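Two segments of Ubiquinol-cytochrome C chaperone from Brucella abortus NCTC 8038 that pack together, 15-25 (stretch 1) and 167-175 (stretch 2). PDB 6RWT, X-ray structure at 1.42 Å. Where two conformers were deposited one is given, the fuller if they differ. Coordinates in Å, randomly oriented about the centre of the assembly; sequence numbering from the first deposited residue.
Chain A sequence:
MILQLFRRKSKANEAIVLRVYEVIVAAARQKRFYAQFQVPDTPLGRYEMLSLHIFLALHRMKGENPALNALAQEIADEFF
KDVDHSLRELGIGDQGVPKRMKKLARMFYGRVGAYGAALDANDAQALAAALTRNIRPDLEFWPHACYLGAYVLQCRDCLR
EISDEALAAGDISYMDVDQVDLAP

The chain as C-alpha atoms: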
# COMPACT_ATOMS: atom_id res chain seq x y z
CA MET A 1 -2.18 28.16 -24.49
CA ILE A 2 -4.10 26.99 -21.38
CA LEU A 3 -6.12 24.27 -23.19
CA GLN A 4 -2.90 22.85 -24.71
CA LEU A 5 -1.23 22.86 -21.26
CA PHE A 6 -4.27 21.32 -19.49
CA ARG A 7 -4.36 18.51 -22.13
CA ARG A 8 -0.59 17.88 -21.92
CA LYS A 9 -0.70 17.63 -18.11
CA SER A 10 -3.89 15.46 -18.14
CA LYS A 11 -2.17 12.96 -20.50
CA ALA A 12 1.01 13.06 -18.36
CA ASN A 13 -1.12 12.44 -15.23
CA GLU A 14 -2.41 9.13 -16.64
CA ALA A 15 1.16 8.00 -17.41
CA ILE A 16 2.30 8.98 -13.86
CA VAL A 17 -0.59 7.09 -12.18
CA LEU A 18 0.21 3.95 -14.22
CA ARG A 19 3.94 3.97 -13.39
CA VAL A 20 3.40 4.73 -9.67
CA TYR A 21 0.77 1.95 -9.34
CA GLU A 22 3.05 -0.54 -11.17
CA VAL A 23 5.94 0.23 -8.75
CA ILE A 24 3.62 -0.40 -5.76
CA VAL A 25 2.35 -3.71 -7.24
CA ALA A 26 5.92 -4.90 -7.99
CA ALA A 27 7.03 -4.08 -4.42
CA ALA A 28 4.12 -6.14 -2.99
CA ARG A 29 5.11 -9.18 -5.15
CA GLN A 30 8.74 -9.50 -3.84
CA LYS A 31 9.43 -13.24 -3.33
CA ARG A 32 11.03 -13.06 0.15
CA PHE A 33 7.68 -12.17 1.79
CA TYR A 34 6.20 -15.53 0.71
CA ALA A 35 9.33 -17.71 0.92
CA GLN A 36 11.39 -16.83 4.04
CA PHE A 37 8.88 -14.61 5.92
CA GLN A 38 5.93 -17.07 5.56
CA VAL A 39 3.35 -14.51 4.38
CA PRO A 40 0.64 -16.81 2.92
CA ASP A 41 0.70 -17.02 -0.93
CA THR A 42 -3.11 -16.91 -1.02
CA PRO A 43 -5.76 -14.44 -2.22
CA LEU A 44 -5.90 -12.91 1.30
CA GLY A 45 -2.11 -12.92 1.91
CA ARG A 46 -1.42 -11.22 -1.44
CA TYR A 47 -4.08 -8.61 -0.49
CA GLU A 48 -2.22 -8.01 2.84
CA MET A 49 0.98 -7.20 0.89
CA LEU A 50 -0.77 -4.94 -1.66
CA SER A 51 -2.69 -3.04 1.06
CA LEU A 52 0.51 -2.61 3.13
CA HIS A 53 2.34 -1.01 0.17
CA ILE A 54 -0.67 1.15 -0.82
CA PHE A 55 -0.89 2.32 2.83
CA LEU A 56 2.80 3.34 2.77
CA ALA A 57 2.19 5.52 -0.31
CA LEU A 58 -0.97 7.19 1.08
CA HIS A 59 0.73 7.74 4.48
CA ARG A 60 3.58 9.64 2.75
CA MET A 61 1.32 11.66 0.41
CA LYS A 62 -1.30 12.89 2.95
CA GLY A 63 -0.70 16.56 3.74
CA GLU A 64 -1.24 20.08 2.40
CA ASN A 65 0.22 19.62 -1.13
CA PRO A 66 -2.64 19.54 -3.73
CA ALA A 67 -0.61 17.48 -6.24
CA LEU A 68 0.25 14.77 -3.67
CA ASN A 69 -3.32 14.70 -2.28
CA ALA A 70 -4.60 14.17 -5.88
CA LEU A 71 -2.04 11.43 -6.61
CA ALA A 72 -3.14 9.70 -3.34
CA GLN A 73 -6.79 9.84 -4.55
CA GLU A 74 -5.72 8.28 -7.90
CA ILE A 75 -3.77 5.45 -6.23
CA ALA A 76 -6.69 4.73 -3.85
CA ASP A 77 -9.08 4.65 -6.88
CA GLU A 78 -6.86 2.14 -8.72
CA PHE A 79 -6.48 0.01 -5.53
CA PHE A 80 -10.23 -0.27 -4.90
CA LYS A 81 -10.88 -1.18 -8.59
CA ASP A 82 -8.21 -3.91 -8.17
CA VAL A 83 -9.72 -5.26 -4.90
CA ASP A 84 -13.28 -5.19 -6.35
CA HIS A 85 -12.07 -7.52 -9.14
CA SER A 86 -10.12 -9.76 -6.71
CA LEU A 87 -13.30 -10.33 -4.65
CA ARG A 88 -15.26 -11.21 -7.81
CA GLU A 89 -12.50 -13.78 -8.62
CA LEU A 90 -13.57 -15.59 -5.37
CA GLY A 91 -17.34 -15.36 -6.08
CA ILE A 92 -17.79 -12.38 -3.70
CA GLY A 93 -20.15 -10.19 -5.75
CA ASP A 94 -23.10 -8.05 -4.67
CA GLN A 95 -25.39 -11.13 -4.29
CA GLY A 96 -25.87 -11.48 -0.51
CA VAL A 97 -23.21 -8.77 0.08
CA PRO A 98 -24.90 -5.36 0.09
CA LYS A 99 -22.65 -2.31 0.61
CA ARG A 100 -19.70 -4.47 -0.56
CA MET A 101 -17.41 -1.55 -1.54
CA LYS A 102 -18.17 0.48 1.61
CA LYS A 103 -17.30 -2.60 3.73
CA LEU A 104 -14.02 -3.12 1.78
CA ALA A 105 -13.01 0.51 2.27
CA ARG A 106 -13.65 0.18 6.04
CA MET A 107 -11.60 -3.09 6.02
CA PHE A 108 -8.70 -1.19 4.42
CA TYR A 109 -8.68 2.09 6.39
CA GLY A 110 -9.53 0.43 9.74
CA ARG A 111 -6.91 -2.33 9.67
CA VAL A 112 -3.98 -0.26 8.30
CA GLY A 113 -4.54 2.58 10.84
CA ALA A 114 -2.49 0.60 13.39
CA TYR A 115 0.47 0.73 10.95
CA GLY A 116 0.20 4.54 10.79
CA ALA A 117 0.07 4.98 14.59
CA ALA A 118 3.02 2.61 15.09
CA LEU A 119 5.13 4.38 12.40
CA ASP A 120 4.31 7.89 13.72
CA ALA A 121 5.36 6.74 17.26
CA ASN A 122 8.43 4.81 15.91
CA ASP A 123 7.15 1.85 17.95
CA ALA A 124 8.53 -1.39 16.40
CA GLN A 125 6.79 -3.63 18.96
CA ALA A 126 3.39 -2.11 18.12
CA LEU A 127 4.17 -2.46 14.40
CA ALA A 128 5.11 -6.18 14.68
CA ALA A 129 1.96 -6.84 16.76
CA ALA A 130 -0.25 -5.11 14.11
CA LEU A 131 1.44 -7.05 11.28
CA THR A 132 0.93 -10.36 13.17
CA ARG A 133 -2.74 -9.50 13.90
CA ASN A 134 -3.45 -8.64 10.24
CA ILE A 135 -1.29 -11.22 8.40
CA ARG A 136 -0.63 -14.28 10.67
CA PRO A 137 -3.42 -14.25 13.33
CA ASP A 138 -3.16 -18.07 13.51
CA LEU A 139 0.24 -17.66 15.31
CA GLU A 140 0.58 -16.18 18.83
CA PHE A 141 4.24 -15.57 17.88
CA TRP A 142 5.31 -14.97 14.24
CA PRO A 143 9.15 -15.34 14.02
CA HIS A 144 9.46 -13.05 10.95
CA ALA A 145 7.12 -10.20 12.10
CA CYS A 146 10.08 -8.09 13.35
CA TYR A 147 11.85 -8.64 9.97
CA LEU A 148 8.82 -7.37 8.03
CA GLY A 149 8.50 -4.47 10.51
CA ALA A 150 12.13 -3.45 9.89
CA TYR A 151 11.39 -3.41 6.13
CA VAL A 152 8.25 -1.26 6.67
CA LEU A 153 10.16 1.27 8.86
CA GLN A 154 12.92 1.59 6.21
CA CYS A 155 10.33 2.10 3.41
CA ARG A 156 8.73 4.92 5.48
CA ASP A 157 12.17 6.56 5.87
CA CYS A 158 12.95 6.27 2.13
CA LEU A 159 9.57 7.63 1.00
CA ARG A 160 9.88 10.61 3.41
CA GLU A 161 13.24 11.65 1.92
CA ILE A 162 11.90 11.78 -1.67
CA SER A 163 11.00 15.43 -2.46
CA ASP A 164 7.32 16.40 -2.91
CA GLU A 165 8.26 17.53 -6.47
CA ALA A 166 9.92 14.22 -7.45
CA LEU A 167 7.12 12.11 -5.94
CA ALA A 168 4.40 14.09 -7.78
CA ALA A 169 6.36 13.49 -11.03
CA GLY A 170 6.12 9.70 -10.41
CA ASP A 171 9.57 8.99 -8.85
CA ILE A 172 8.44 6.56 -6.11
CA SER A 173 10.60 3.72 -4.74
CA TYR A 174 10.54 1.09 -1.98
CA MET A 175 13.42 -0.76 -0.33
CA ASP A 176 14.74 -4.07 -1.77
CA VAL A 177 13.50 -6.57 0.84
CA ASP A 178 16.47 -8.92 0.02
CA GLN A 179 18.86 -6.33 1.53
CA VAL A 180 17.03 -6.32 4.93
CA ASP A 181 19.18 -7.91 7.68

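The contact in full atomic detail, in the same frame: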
# COMPACT_ATOMS: atom_id res chain seq x y z
N ALA A 15 -0.12 8.71 -17.38
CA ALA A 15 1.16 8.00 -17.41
C ALA A 15 1.82 7.89 -16.03
O ALA A 15 2.35 6.84 -15.68
CB ALA A 15 2.11 8.66 -18.41
N ILE A 16 1.78 8.97 -15.24
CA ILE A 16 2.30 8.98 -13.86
C ILE A 16 1.56 7.99 -12.95
O ILE A 16 2.18 7.22 -12.21
CB ILE A 16 2.29 10.41 -13.26
CG1 ILE A 16 3.34 11.28 -13.98
CG2 ILE A 16 2.54 10.41 -11.75
CD1 ILE A 16 3.17 12.77 -13.76
N VAL A 17 0.23 8.00 -13.00
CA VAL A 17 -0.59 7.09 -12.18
C VAL A 17 -0.25 5.62 -12.51
O VAL A 17 -0.07 4.80 -11.61
CB VAL A 17 -2.10 7.37 -12.36
CG1 VAL A 17 -2.95 6.29 -11.69
CG2 VAL A 17 -2.47 8.73 -11.78
N LEU A 18 -0.14 5.30 -13.80
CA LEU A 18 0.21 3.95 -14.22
C LEU A 18 1.58 3.52 -13.70
O LEU A 18 1.72 2.40 -13.18
CB LEU A 18 0.15 3.80 -15.75
CG LEU A 18 0.53 2.45 -16.36
CD1 LEU A 18 -0.38 1.34 -15.86
CD2 LEU A 18 0.50 2.55 -17.88
N ARG A 19 2.60 4.38 -13.84
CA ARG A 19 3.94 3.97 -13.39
C ARG A 19 4.04 3.86 -11.87
O ARG A 19 4.64 2.91 -11.36
CB ARG A 19 5.09 4.80 -13.97
CG ARG A 19 4.93 6.29 -14.10
CD ARG A 19 5.81 6.73 -15.27
NE ARG A 19 5.49 8.03 -15.86
CZ ARG A 19 6.03 9.18 -15.47
NH1 ARG A 19 5.70 10.30 -16.07
NH2 ARG A 19 6.89 9.20 -14.46
N VAL A 20 3.42 4.80 -11.15
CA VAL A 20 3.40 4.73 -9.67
C VAL A 20 2.70 3.45 -9.19
O VAL A 20 3.25 2.72 -8.35
CB VAL A 20 2.76 6.00 -9.04
CG1 VAL A 20 2.48 5.85 -7.55
CG2 VAL A 20 3.65 7.22 -9.26
N TYR A 21 1.52 3.16 -9.73
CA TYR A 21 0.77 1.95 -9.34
C TYR A 21 1.57 0.66 -9.64
O TYR A 21 1.62 -0.26 -8.81
CB TYR A 21 -0.65 1.93 -9.96
CG TYR A 21 -1.56 0.94 -9.26
CD1 TYR A 21 -2.13 1.26 -8.02
CD2 TYR A 21 -1.81 -0.31 -9.78
CE1 TYR A 21 -2.93 0.34 -7.34
CE2 TYR A 21 -2.62 -1.23 -9.11
CZ TYR A 21 -3.17 -0.90 -7.89
OH TYR A 21 -3.96 -1.80 -7.20
N GLU A 22 2.23 0.62 -10.80
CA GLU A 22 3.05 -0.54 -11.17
C GLU A 22 4.25 -0.76 -10.23
O GLU A 22 4.56 -1.91 -9.90
CB GLU A 22 3.48 -0.46 -12.64
CG GLU A 22 2.30 -0.70 -13.57
CD GLU A 22 2.64 -0.70 -15.05
OE1 GLU A 22 3.60 -0.02 -15.46
OE2 GLU A 22 1.92 -1.37 -15.80
N VAL A 23 4.87 0.32 -9.76
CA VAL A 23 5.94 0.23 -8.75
C VAL A 23 5.42 -0.36 -7.43
O VAL A 23 6.08 -1.23 -6.83
CB VAL A 23 6.65 1.58 -8.50
CG1 VAL A 23 7.61 1.52 -7.32
CG2 VAL A 23 7.43 2.01 -9.74
N ILE A 24 4.24 0.10 -7.00
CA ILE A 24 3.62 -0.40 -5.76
C ILE A 24 3.31 -1.90 -5.88
O ILE A 24 3.64 -2.69 -4.97
CB ILE A 24 2.35 0.42 -5.40
CG1 ILE A 24 2.72 1.89 -5.14
CG2 ILE A 24 1.65 -0.16 -4.18
CD1 ILE A 24 1.54 2.84 -5.00
N VAL A 25 2.70 -2.30 -7.00
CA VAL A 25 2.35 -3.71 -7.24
C VAL A 25 3.60 -4.61 -7.26
O VAL A 25 3.62 -5.69 -6.65
CB VAL A 25 1.52 -3.87 -8.55
CG1 VAL A 25 1.40 -5.33 -8.99
CG2 VAL A 25 0.14 -3.26 -8.37
N LEU A 167 8.19 13.09 -6.17
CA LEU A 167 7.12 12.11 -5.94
C LEU A 167 5.90 12.41 -6.82
O LEU A 167 5.33 11.50 -7.43
CB LEU A 167 6.73 12.07 -4.46
CG LEU A 167 5.77 10.97 -4.01
CD1 LEU A 167 6.23 9.58 -4.42
CD2 LEU A 167 5.62 11.05 -2.50
N ALA A 168 5.53 13.68 -6.91
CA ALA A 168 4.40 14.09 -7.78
C ALA A 168 4.67 13.85 -9.27
O ALA A 168 3.72 13.66 -10.04
CB ALA A 168 4.05 15.55 -7.52
N ALA A 169 5.94 13.85 -9.67
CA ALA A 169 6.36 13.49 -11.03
C ALA A 169 6.42 11.97 -11.31
O ALA A 169 6.69 11.57 -12.44
CB ALA A 169 7.71 14.13 -11.34
N GLY A 170 6.17 11.15 -10.28
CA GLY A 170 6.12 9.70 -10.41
C GLY A 170 7.35 8.94 -9.91
O GLY A 170 7.40 7.72 -10.06
N ASP A 171 8.30 9.63 -9.29
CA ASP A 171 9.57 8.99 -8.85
C ASP A 171 9.48 8.35 -7.46
O ASP A 171 10.18 8.74 -6.53
CB ASP A 171 10.73 10.00 -8.91
CG ASP A 171 11.03 10.50 -10.32
OD1 ASP A 171 10.57 9.88 -11.31
OD2 ASP A 171 11.75 11.50 -10.43
N ILE A 172 8.64 7.32 -7.35
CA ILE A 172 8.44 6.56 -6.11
C ILE A 172 9.37 5.34 -6.09
O ILE A 172 9.65 4.75 -7.14
CB ILE A 172 6.95 6.15 -5.94
CG1 ILE A 172 6.67 5.61 -4.53
CG2 ILE A 172 6.52 5.11 -6.99
CD1 ILE A 172 5.18 5.44 -4.23
N SER A 173 9.87 4.98 -4.91
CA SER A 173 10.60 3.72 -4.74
C SER A 173 10.42 3.16 -3.33
O SER A 173 10.14 3.90 -2.37
CB SER A 173 12.09 3.89 -5.08
OG SER A 173 12.71 4.87 -4.28
N TYR A 174 10.54 1.84 -3.23
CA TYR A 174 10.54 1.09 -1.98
C TYR A 174 11.91 0.43 -1.81
O TYR A 174 12.70 0.35 -2.76
CB TYR A 174 9.44 0.02 -1.98
CG TYR A 174 8.03 0.60 -1.97
CD1 TYR A 174 7.45 1.12 -3.13
CD2 TYR A 174 7.29 0.67 -0.79
CE1 TYR A 174 6.17 1.66 -3.12
CE2 TYR A 174 6.02 1.21 -0.77
CZ TYR A 174 5.45 1.72 -1.93
OH TYR A 174 4.17 2.28 -1.92
N MET A 175 12.17 -0.04 -0.60
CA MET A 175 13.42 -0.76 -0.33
C MET A 175 13.40 -2.15 -0.99
O MET A 175 12.33 -2.71 -1.22
CB MET A 175 13.65 -0.88 1.18
CG MET A 175 13.74 0.44 1.94
SD MET A 175 15.06 1.57 1.44
CE MET A 175 16.50 0.60 1.88
O HOH W 1 7.00 12.99 -14.79

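Stretch 1 is a continuous helix, and stretch 2 leaves the end of another helix to run along one side of it; together they bury 444 Å². The chains' CA atoms come closest at Gly170 CA and Ile16 CA, 5.2 Å apart; Gly170 CA also lies 3.9 Å from Ile16 CG2 and 3.7 Å from Val20 CG2. Gly170, the first residue past its helix to leave helical angles, closes the turn in a Schellman motif with positive phi (103°), where a CB would jam against the preceding carbonyl. A CB would also fall 2.8 Å from Arg19 NH2, so glycine suits both fold and contact.

Ile16 (m,t) points toward the turn, its CG1 3.7 Å from Ala169 O. Arg19, chi1 p (40°) then t,t, is long enough to carry its guanidinium there: NH2 gives Ala169 O a weak hydrogen bond (3.1 Å, 131°), and a water accepts from NH1 while donating to the same oxygen.

Beyond the turn the contact is apolar. Buried Ile172 (t,t) suits it: branched CG2 lies 3.8 Å from Val23 CG1 and 4.1 Å from Val20 CG1, while extended CD1 reaches Ile24 CG1 (4.4 Å). Tyr174, chi1 m, is long enough to meet Val23 CG1 at its ring edge and bring CE1 4.0 Å from Ile24 CG1; its hydroxyl is hydrogen-bonded elsewhere in the structure.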